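PDB 3WD6: omega-class glutathione S-transferase from Bombyx mori, which binds glutathione and probably catalyses glutathione transfer and the glutathione-dependent reduction of dehydroascorbate. Local coordinates for residues I129-L132 against F133-L137; W185-R188 against L189-F192; L208-Y211 against I212-L216; A232-H235 against E236-K240. All coordinates share one frame; numbering follows the deposited sequence.

Overall arrangement
All four contacts are local, each within one continuous run of chain. None closes a long loop. They follow one another in series without nesting or crossing. Contact 1 lies on helix 127-138. Contact 2 comprises the last turn of helix 177-189 and the three residues after it. Contact 3 is on helix 206-216 and contact 4 on helix 228-240. Contact 2 touches the other three: Phe192 meets helix 127-138 and His235, while Phe186 and Arg190 pack on helix 206-216. Contacts 1 and 4 meet through Leu137 and His235. Contact 3 is remote from contact 4, their centres being about 25 Å apart. The network joins four helices.

Contact 1 (I129-L132 against F133-L137); sequences IQSL and FIKIL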
loop_
_atom_site.group_PDB
_atom_site.type_symbol
_atom_site.label_atom_id
_atom_site.label_comp_id
_atom_site.label_asym_id
_atom_site.label_seq_id
_atom_site.Cartn_x
_atom_site.Cartn_y
_atom_site.Cartn_z
ATOM N N ILE A 129 0.598 8.490 -9.850
ATOM C CA ILE A 129 1.747 7.698 -9.418
ATOM C C ILE A 129 1.413 6.210 -9.495
ATOM O O ILE A 129 2.188 5.408 -10.018
ATOM C CB ILE A 129 2.157 8.062 -7.982
ATOM C CG1 ILE A 129 2.588 9.528 -7.931
ATOM C CG2 ILE A 129 3.263 7.105 -7.468
ATOM C CD1 ILE A 129 2.727 10.067 -6.541
ATOM N N GLN A 130 0.253 5.848 -8.954
ATOM C CA GLN A 130 -0.222 4.476 -9.009
ATOM C C GLN A 130 -0.250 4.045 -10.458
ATOM O O GLN A 130 0.103 2.922 -10.784
ATOM C CB GLN A 130 -1.619 4.387 -8.397
ATOM C CG GLN A 130 -1.699 4.869 -6.928
ATOM C CD GLN A 130 -3.148 5.015 -6.438
ATOM O OE1 GLN A 130 -4.023 4.207 -6.786
ATOM N NE2 GLN A 130 -3.406 6.050 -5.639
ATOM N N SER A 131 -0.656 4.962 -11.326
ATOM C CA SER A 131 -0.815 4.685 -12.753
ATOM C C SER A 131 0.522 4.484 -13.473
ATOM O O SER A 131 0.708 3.509 -14.199
ATOM C CB SER A 131 -1.599 5.820 -13.419
ATOM O OG SER A 131 -1.832 5.514 -14.778
ATOM N N LEU A 132 1.452 5.408 -13.276
ATOM C CA LEU A 132 2.760 5.267 -13.900
ATOM C C LEU A 132 3.434 3.963 -13.499
ATOM O O LEU A 132 4.023 3.287 -14.352
ATOM C CB LEU A 132 3.673 6.436 -13.535
ATOM C CG LEU A 132 5.037 6.330 -14.219
ATOM C CD1 LEU A 132 4.868 6.383 -15.738
ATOM C CD2 LEU A 132 5.983 7.418 -13.745
ATOM N N PHE A 133 3.359 3.626 -12.208
ATOM C CA PHE A 133 4.030 2.433 -11.678
ATOM C C PHE A 133 3.493 1.159 -12.332
ATOM O O PHE A 133 4.258 0.347 -12.837
ATOM C CB PHE A 133 3.947 2.385 -10.138
ATOM C CG PHE A 133 3.873 0.978 -9.549
ATOM C CD1 PHE A 133 2.653 0.434 -9.143
ATOM C CD2 PHE A 133 5.017 0.210 -9.368
ATOM C CE1 PHE A 133 2.574 -0.805 -8.605
ATOM C CE2 PHE A 133 4.896 -1.061 -8.821
ATOM C CZ PHE A 133 3.649 -1.538 -8.451
ATOM N N ILE A 134 2.176 1.003 -12.350
ATOM C CA ILE A 134 1.567 -0.163 -12.976
ATOM C C ILE A 134 1.788 -0.222 -14.505
ATOM O O ILE A 134 1.874 -1.314 -15.079
ATOM C CB ILE A 134 0.064 -0.270 -12.628
ATOM C CG1 ILE A 134 -0.527 -1.567 -13.190
ATOM C CG2 ILE A 134 -0.700 0.944 -13.154
ATOM C CD1 ILE A 134 0.071 -2.839 -12.607
ATOM N N LYS A 135 1.897 0.934 -15.160
ATOM C CA LYS A 135 2.206 0.954 -16.591
ATOM C C LYS A 135 3.643 0.535 -16.838
ATOM O O LYS A 135 3.916 -0.294 -17.704
ATOM C CB LYS A 135 1.974 2.335 -17.200
ATOM C CG LYS A 135 0.603 2.535 -17.828
ATOM C CD LYS A 135 0.416 3.998 -18.271
ATOM C CE LYS A 135 -1.036 4.284 -18.622
ATOM N NZ LYS A 135 -1.955 3.720 -17.580
ATOM N N ILE A 136 4.570 1.117 -16.088
ATOM C CA ILE A 136 5.979 0.787 -16.269
ATOM C C ILE A 136 6.206 -0.687 -15.987
ATOM O O ILE A 136 7.004 -1.358 -16.644
ATOM C CB ILE A 136 6.858 1.610 -15.335
ATOM C CG1 ILE A 136 6.873 3.068 -15.809
ATOM C CG2 ILE A 136 8.260 1.019 -15.261
ATOM C CD1 ILE A 136 7.885 3.946 -15.095
ATOM N N LEU A 137 5.469 -1.182 -15.006
ATOM C CA LEU A 137 5.571 -2.564 -14.582
ATOM C C LEU A 137 5.026 -3.569 -15.607
ATOM O O LEU A 137 5.661 -4.593 -15.838
ATOM C CB LEU A 137 4.860 -2.745 -13.234
ATOM C CG LEU A 137 5.175 -4.021 -12.461
ATOM C CD1 LEU A 137 6.647 -4.070 -12.098
ATOM C CD2 LEU A 137 4.300 -4.117 -11.215
#
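Leu132 and Ile136 meet one turn apart on helix 127-138, part of the helical portion that accompanies the thioredoxin-like domain in glutathione transferases. The two side chains meet at a slant. CD1 of Ile136 lies 3.8 Å from CG of Leu132. It is nearly as close to the CD1 methyl of that leucine. Ile136 keeps CG1 beside its own backbone N (chi1 -71°), which turns this branch back along the helix toward Leu132. CG1 also passes 3.2 Å from Leu132 O, the carbonyl that accepts the backbone bond from Ile136 N.

A polar pair runs alongside. Lys135 NZ gives a weak hydrogen bond to Ser131 OG at 3.3 Å. The lysine chain bends at its last torsion (chi4 46°) and so brings NZ round to the hydroxyl. Its CB lies 3.5 Å from Ser131 O. The CG2 methyl of Ile134 sits close to two carbonyls, 3.1 Å from Ser131 O and 3.2 Å from Gln130 O.

The Gln130 amide is held from outside by Ser126 OG and by the hydroxyl of Tyr40, a residue of the glutathione pocket. Around the helix, Ile129 and Leu132 pack on Tyr151 of helix 145-165. The Phe133 ring meets Trp185 of helix 177-189, and Leu137 reaches His235 and Tyr238 of helix 228-240.

Contact 2 (W185-R188 against L189-F192); sequences WFER and LRAF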
loop_
_atom_site.group_PDB
_atom_site.type_symbol
_atom_site.label_atom_id
_atom_site.label_comp_id
_atom_site.label_asym_id
_atom_site.label_seq_id
_atom_site.Cartn_x
_atom_site.Cartn_y
_atom_site.Cartn_z
ATOM N N TRP A 185 3.223 3.458 -2.680
ATOM C CA TRP A 185 3.784 3.838 -3.969
ATOM C C TRP A 185 5.129 4.501 -3.794
ATOM O O TRP A 185 6.036 4.262 -4.589
ATOM C CB TRP A 185 2.791 4.620 -4.819
ATOM C CG TRP A 185 1.736 3.665 -5.229
ATOM C CD1 TRP A 185 1.759 2.833 -6.322
ATOM C CD2 TRP A 185 0.540 3.332 -4.497
ATOM N NE1 TRP A 185 0.633 2.041 -6.332
ATOM C CE2 TRP A 185 -0.132 2.324 -5.231
ATOM C CE3 TRP A 185 -0.036 3.805 -3.310
ATOM C CZ2 TRP A 185 -1.346 1.777 -4.814
ATOM C CZ3 TRP A 185 -1.250 3.264 -2.897
ATOM C CH2 TRP A 185 -1.893 2.259 -3.650
ATOM N N PHE A 186 5.284 5.282 -2.727
ATOM C CA PHE A 186 6.610 5.778 -2.396
ATOM C C PHE A 186 7.598 4.640 -2.084
ATOM O O PHE A 186 8.790 4.732 -2.448
ATOM C CB PHE A 186 6.546 6.797 -1.262
ATOM C CG PHE A 186 5.903 8.094 -1.671
ATOM C CD1 PHE A 186 6.142 8.638 -2.945
ATOM C CD2 PHE A 186 5.043 8.762 -0.804
ATOM C CE1 PHE A 186 5.535 9.839 -3.340
ATOM C CE2 PHE A 186 4.444 9.969 -1.182
ATOM C CZ PHE A 186 4.690 10.505 -2.454
ATOM N N GLU A 187 7.127 3.580 -1.416
ATOM C CA GLU A 187 8.004 2.461 -1.107
ATOM C C GLU A 187 8.529 1.891 -2.417
ATOM O O GLU A 187 9.710 1.530 -2.529
ATOM C CB GLU A 187 7.283 1.364 -0.293
ATOM C CG GLU A 187 8.231 0.230 0.147
ATOM C CD GLU A 187 7.647 -0.733 1.194
ATOM O OE1 GLU A 187 7.943 -1.953 1.126
ATOM O OE2 GLU A 187 6.910 -0.281 2.106
ATOM N N ARG A 188 7.645 1.834 -3.411
ATOM C CA ARG A 188 7.966 1.256 -4.717
ATOM C C ARG A 188 8.811 2.202 -5.574
ATOM O O ARG A 188 9.686 1.756 -6.320
ATOM C CB ARG A 188 6.679 0.823 -5.446
ATOM C CG ARG A 188 6.172 -0.573 -5.028
ATOM C CD ARG A 188 4.665 -0.629 -4.802
ATOM N NE ARG A 188 4.235 -1.933 -4.277
ATOM C CZ ARG A 188 4.084 -2.210 -2.982
ATOM N NH1 ARG A 188 4.315 -1.278 -2.069
ATOM N NH2 ARG A 188 3.691 -3.413 -2.596
ATOM N N LEU A 189 8.575 3.506 -5.443
ATOM C CA LEU A 189 9.324 4.500 -6.212
ATOM C C LEU A 189 10.829 4.261 -6.009
ATOM O O LEU A 189 11.625 4.402 -6.945
ATOM C CB LEU A 189 8.915 5.932 -5.791
ATOM C CG LEU A 189 9.500 7.197 -6.449
ATOM C CD1 LEU A 189 8.653 8.432 -6.131
ATOM C CD2 LEU A 189 10.964 7.447 -6.059
ATOM N N ARG A 190 11.190 3.877 -4.783
ATOM C CA ARG A 190 12.574 3.588 -4.423
ATOM C C ARG A 190 13.233 2.539 -5.351
ATOM O O ARG A 190 14.418 2.653 -5.688
ATOM C CB ARG A 190 12.658 3.167 -2.948
ATOM C CG ARG A 190 12.639 4.339 -1.970
ATOM C CD ARG A 190 12.120 3.951 -0.569
ATOM N NE ARG A 190 12.982 3.050 0.199
ATOM C CZ ARG A 190 12.747 1.743 0.371
ATOM N NH1 ARG A 190 11.685 1.171 -0.189
ATOM N NH2 ARG A 190 13.567 1.001 1.110
ATOM N N ALA A 191 12.464 1.540 -5.784
ATOM C CA ALA A 191 13.008 0.505 -6.669
ATOM C C ALA A 191 12.994 0.910 -8.136
ATOM O O ALA A 191 13.659 0.290 -8.959
ATOM C CB ALA A 191 12.281 -0.803 -6.481
ATOM N N PHE A 192 12.233 1.939 -8.474
ATOM C CA PHE A 192 12.242 2.442 -9.841
ATOM C C PHE A 192 13.224 3.595 -9.962
ATOM O O PHE A 192 13.302 4.236 -11.010
ATOM C CB PHE A 192 10.849 2.904 -10.257
ATOM C CG PHE A 192 9.880 1.780 -10.465
ATOM C CD1 PHE A 192 9.770 1.155 -11.709
ATOM C CD2 PHE A 192 9.083 1.335 -9.422
ATOM C CE1 PHE A 192 8.869 0.102 -11.907
ATOM C CE2 PHE A 192 8.177 0.278 -9.613
ATOM C CZ PHE A 192 8.073 -0.338 -10.861
#
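Arg190 reaches back to the main chain of Glu187. Its NH1 gives a hydrogen bond of 3.1 Å to Glu187 O. The donor lies in the carbonyl plane on a lone pair, and the oxygen sits at the edge of the guanidinium. A bend in the arginine chain (chi3 68°) folds the group into this position. NH1 also lies 3.6 Å from Glu187 CG. The carboxylate itself is farther off.

Arg188 O serves the next residues. Ala191 N bonds to it at 2.8 Å, from well above the carbonyl plane. Phe192 N adds a weak bond at 3.3 Å. The Phe192 ring turns its edge to the same oxygen, with CD2 3.2 Å away. On the apolar side, CD1 of Leu189 touches CD1 of Phe186 at 4.1 Å, at the edge of the ring. These two side chains run next to each other in the same direction.

A second shell positions the polar residues. Gln42 ties two neighbouring side chains of unlike charge together, its NE2 bonded to Glu187 OE2 and its OE1 to Arg188 NH1, while Trp183 NE1 and the backbone N of Ile226 also bond to the Glu187 carboxylate. Phe186 rests on Tyr211 and Ile212 of helix 206-216.

The buried Glu187 carboxylate thus receives three hydrogen bonds, which would probably stabilise its negative charge. The Arg190 guanidinium, whose NH1 is 5.0 Å from Glu187 OE1, may add a weaker electrostatic attraction.

Contact 3 (L208-Y211 against I212-L216); sequences LLEY and IDNML
Met215 lays its CG over one face of the Tyr211 ring, one turn back on helix 206-216. CG stands 3.8 Å above the ring plane, offset toward the rim, in a CH-pi contact. It is the bump here, and the flat ring is the surface that receives it. Its nearest ring atoms include CZ, at 3.9 Å. The methionine chain is bent at both outer torsions (chi2 -71°, chi3 -70°). This curls the thioether round beside the phenol. SD lies 5.0 Å from the Tyr211 ring centroid in an oblique Met-aromatic approach, and 4.2 Å from Tyr211 OH. The two side chains run side by side and form one continuous bulge on the helix.

A second bulge is aliphatic. Ile212 folds CG1 back over the carbonyl of Leu208, 3.4 Å from Leu208 O. Its CD1 comes to 4.5 Å from Leu208 CG, a loose touch. CG1 of Ile212 also borders the tyrosine ring, 4.3 Å from Tyr211 CD2. Glu210 and Asn214 lie alongside each other on a more polar flank, with CG of Glu210 4.0 Å from ND2 of Asn214.

Tyr211 packs against Leu162 of helix 145-165 and the loop residues Phe169 and Leu170. Met215 fits against Phe169 and against Trp183, which joins helix 206-216 to helix 177-189.

Met215 CG covers part of one ring face, while the hydroxyl is hydrogen-bonded to Asp179 OD1. The phenol therefore combines a packed apolar face with a satisfied polar end.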
loop_
_atom_site.group_PDB
_atom_site.type_symbol
_atom_site.label_atom_id
_atom_site.label_comp_id
_atom_site.label_asym_id
_atom_site.label_seq_id
_atom_site.Cartn_x
_atom_site.Cartn_y
_atom_site.Cartn_z
ATOM N N LEU A 208 10.411 16.110 -0.427
ATOM C CA LEU A 208 9.744 14.818 -0.591
ATOM C C LEU A 208 10.709 13.644 -0.309
ATOM O O LEU A 208 10.351 12.650 0.346
ATOM C CB LEU A 208 9.150 14.719 -1.993
ATOM C CG LEU A 208 8.074 13.665 -2.233
ATOM C CD1 LEU A 208 7.022 13.728 -1.139
ATOM C CD2 LEU A 208 7.428 13.882 -3.609
ATOM N N LEU A 209 11.939 13.768 -0.794
ATOM C CA LEU A 209 12.941 12.747 -0.538
ATOM C C LEU A 209 13.250 12.632 0.953
ATOM O O LEU A 209 13.468 11.532 1.464
ATOM C CB LEU A 209 14.198 13.029 -1.348
ATOM C CG LEU A 209 13.991 12.750 -2.841
ATOM C CD1 LEU A 209 15.035 13.457 -3.710
ATOM C CD2 LEU A 209 14.014 11.247 -3.077
ATOM N N GLU A 210 13.247 13.762 1.654
ATOM C CA GLU A 210 13.436 13.766 3.104
ATOM C C GLU A 210 12.270 13.071 3.832
ATOM O O GLU A 210 12.468 12.254 4.742
ATOM C CB GLU A 210 13.583 15.204 3.597
ATOM C CG GLU A 210 13.826 15.358 5.098
ATOM C CD GLU A 210 13.768 16.834 5.520
ATOM O OE1 GLU A 210 13.861 17.115 6.751
ATOM O OE2 GLU A 210 13.626 17.714 4.617
ATOM N N TYR A 211 11.053 13.404 3.407
ATOM C CA TYR A 211 9.838 12.806 3.947
ATOM C C TYR A 211 9.858 11.284 3.743
ATOM O O TYR A 211 9.511 10.530 4.640
ATOM C CB TYR A 211 8.628 13.468 3.275
ATOM C CG TYR A 211 7.310 12.735 3.363
ATOM C CD1 TYR A 211 6.520 12.810 4.513
ATOM C CD2 TYR A 211 6.826 12.011 2.274
ATOM C CE1 TYR A 211 5.289 12.160 4.587
ATOM C CE2 TYR A 211 5.591 11.348 2.342
ATOM C CZ TYR A 211 4.832 11.434 3.498
ATOM O OH TYR A 211 3.623 10.785 3.561
ATOM N N ILE A 212 10.295 10.830 2.575
ATOM C CA ILE A 212 10.373 9.401 2.339
ATOM C C ILE A 212 11.334 8.732 3.329
ATOM O O ILE A 212 10.983 7.695 3.926
ATOM C CB ILE A 212 10.684 9.068 0.870
ATOM C CG1 ILE A 212 9.448 9.400 0.026
ATOM C CG2 ILE A 212 11.064 7.585 0.697
ATOM C CD1 ILE A 212 9.735 9.597 -1.451
ATOM N N ASP A 213 12.520 9.317 3.527
ATOM C CA ASP A 213 13.452 8.809 4.551
ATOM C C ASP A 213 12.823 8.699 5.929
ATOM O O ASP A 213 13.054 7.713 6.636
ATOM C CB ASP A 213 14.695 9.701 4.664
ATOM C CG ASP A 213 15.589 9.601 3.456
ATOM O OD1 ASP A 213 15.529 8.562 2.740
ATOM O OD2 ASP A 213 16.349 10.564 3.217
ATOM N N ASN A 214 12.072 9.727 6.336
ATOM C CA ASN A 214 11.416 9.687 7.642
ATOM C C ASN A 214 10.352 8.587 7.688
ATOM O O ASN A 214 10.213 7.886 8.685
ATOM C CB ASN A 214 10.828 11.053 8.011
ATOM C CG ASN A 214 11.913 12.099 8.270
ATOM O OD1 ASN A 214 12.936 11.800 8.886
ATOM N ND2 ASN A 214 11.692 13.324 7.807
ATOM N N MET A 215 9.620 8.405 6.596
ATOM C CA MET A 215 8.576 7.383 6.598
ATOM C C MET A 215 9.147 5.968 6.837
ATOM O O MET A 215 8.584 5.161 7.603
ATOM C CB MET A 215 7.733 7.466 5.326
ATOM C CG MET A 215 6.646 8.578 5.368
ATOM S SD MET A 215 5.241 8.261 6.489
ATOM C CE MET A 215 4.423 6.922 5.580
ATOM N N LEU A 216 10.282 5.691 6.201
ATOM C CA LEU A 216 10.991 4.422 6.336
ATOM C C LEU A 216 11.268 4.093 7.791
ATOM O O LEU A 216 11.403 2.929 8.155
ATOM C CB LEU A 216 12.321 4.483 5.588
ATOM C CG LEU A 216 12.160 4.464 4.069
ATOM C CD1 LEU A 216 13.491 4.757 3.382
ATOM C CD2 LEU A 216 11.578 3.120 3.610
#

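Contact 4 (A232-H235 against E236-K240); sequences AKFH and EAYTK
Tyr238 packs against Phe234, one turn earlier on helix 228-240. Its CB sits 3.4 Å from His235 O. CG lies beside the backbone N (chi1 -73°), and this swings the ring back along the helix. CD1 then passes Phe234 O at 3.8 Å. CE1 makes the closest approach, 3.4 Å from CE2 of Phe234. CZ follows at 4.1 Å from the same CE2. At the tip, Tyr238 OH lies 3.8 Å from Phe234 CZ. The phenylalanine atoms stand at the edge of the tyrosine ring, near its plane. The two planes are 56° apart, an oblique pairing.

This helix follows helix 206-216 and the short helix 219-222 in the helical portion of the transferase fold. Its turn here is held partly by weak bonds such as Tyr238 N to His235 O. Thr239 N makes a straighter bond to the same oxygen, 3.3 Å long.

Beyond the pair, the Phe234 ring stacks on Tyr37, and Tyr238 touches Lys138 and Pro244. The Tyr238 side chain comes within about 7 Å of the bound glutathione.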
loop_
_atom_site.group_PDB
_atom_site.type_symbol
_atom_site.label_atom_id
_atom_site.label_comp_id
_atom_site.label_asym_id
_atom_site.label_seq_id
_atom_site.Cartn_x
_atom_site.Cartn_y
_atom_site.Cartn_z
ATOM N N ALA A 232 12.775 -5.631 -6.428
ATOM C CA ALA A 232 13.253 -5.587 -7.805
ATOM C C ALA A 232 13.174 -6.959 -8.467
ATOM O O ALA A 232 12.762 -7.053 -9.623
ATOM C CB ALA A 232 14.676 -5.045 -7.874
ATOM N N LYS A 233 13.572 -8.013 -7.752
ATOM C CA LYS A 233 13.449 -9.364 -8.300
ATOM C C LYS A 233 11.990 -9.619 -8.665
ATOM O O LYS A 233 11.665 -9.991 -9.803
ATOM C CB LYS A 233 13.914 -10.424 -7.305
ATOM C CG LYS A 233 14.603 -11.628 -7.975
ATOM C CD LYS A 233 14.405 -12.948 -7.205
ATOM C CE LYS A 233 15.670 -13.400 -6.473
ATOM N NZ LYS A 233 15.791 -14.892 -6.451
ATOM N N PHE A 234 11.105 -9.396 -7.699
ATOM C CA PHE A 234 9.683 -9.603 -7.923
ATOM C C PHE A 234 9.196 -8.858 -9.168
ATOM O O PHE A 234 8.623 -9.460 -10.080
ATOM C CB PHE A 234 8.880 -9.183 -6.690
ATOM C CG PHE A 234 7.420 -9.489 -6.796
ATOM C CD1 PHE A 234 6.953 -10.784 -6.568
ATOM C CD2 PHE A 234 6.517 -8.495 -7.154
ATOM C CE1 PHE A 234 5.600 -11.088 -6.677
ATOM C CE2 PHE A 234 5.169 -8.783 -7.265
ATOM C CZ PHE A 234 4.705 -10.091 -7.022
ATOM N N HIS A 235 9.414 -7.547 -9.200
ATOM C CA HIS A 235 9.024 -6.743 -10.354
ATOM C C HIS A 235 9.562 -7.323 -11.657
ATOM O O HIS A 235 8.915 -7.205 -12.708
ATOM C CB HIS A 235 9.522 -5.300 -10.208
ATOM C CG HIS A 235 8.799 -4.515 -9.158
ATOM N ND1 HIS A 235 9.331 -3.376 -8.589
ATOM C CD2 HIS A 235 7.586 -4.697 -8.582
ATOM C CE1 HIS A 235 8.475 -2.895 -7.702
ATOM N NE2 HIS A 235 7.409 -3.675 -7.677
ATOM N N GLU A 236 10.748 -7.937 -11.585
ATOM C CA GLU A 236 11.391 -8.476 -12.777
ATOM C C GLU A 236 10.457 -9.448 -13.496
ATOM O O GLU A 236 10.279 -9.350 -14.711
ATOM C CB GLU A 236 12.737 -9.131 -12.446
ATOM C CG GLU A 236 13.605 -9.412 -13.666
ATOM C CD GLU A 236 13.917 -8.152 -14.491
ATOM O OE1 GLU A 236 13.005 -7.632 -15.186
ATOM O OE2 GLU A 236 15.081 -7.682 -14.448
ATOM N N ALA A 237 9.834 -10.357 -12.748
ATOM C CA ALA A 237 8.893 -11.298 -13.347
ATOM C C ALA A 237 7.907 -10.603 -14.278
ATOM O O ALA A 237 7.636 -11.095 -15.368
ATOM C CB ALA A 237 8.145 -12.086 -12.282
ATOM N N TYR A 238 7.372 -9.463 -13.854
ATOM C CA TYR A 238 6.362 -8.769 -14.647
ATOM C C TYR A 238 6.918 -8.236 -15.953
ATOM O O TYR A 238 6.293 -8.366 -17.014
ATOM C CB TYR A 238 5.723 -7.629 -13.846
ATOM C CG TYR A 238 4.789 -8.126 -12.773
ATOM C CD1 TYR A 238 5.275 -8.524 -11.539
ATOM C CD2 TYR A 238 3.422 -8.220 -13.001
ATOM C CE1 TYR A 238 4.421 -8.997 -10.547
ATOM C CE2 TYR A 238 2.555 -8.691 -12.016
ATOM C CZ TYR A 238 3.058 -9.079 -10.788
ATOM O OH TYR A 238 2.199 -9.551 -9.801
ATOM N N THR A 239 8.094 -7.627 -15.870
ATOM C CA THR A 239 8.700 -6.992 -17.031
ATOM C C THR A 239 9.122 -8.053 -18.058
ATOM O O THR A 239 9.299 -7.758 -19.250
ATOM C CB THR A 239 9.872 -6.074 -16.604
ATOM O OG1 THR A 239 9.387 -5.089 -15.672
ATOM C CG2 THR A 239 10.494 -5.372 -17.819
ATOM N N LYS A 240 9.252 -9.295 -17.591
ATOM C CA LYS A 240 9.567 -10.410 -18.475
ATOM C C LYS A 240 8.314 -11.199 -18.853
ATOM O O LYS A 240 8.363 -12.086 -19.708
ATOM C CB LYS A 240 10.601 -11.321 -17.822
ATOM C CG LYS A 240 11.986 -10.701 -17.741
ATOM C CD LYS A 240 12.956 -11.629 -17.014
ATOM C CE LYS A 240 14.328 -10.980 -16.876
ATOM N NZ LYS A 240 15.210 -11.715 -15.912
#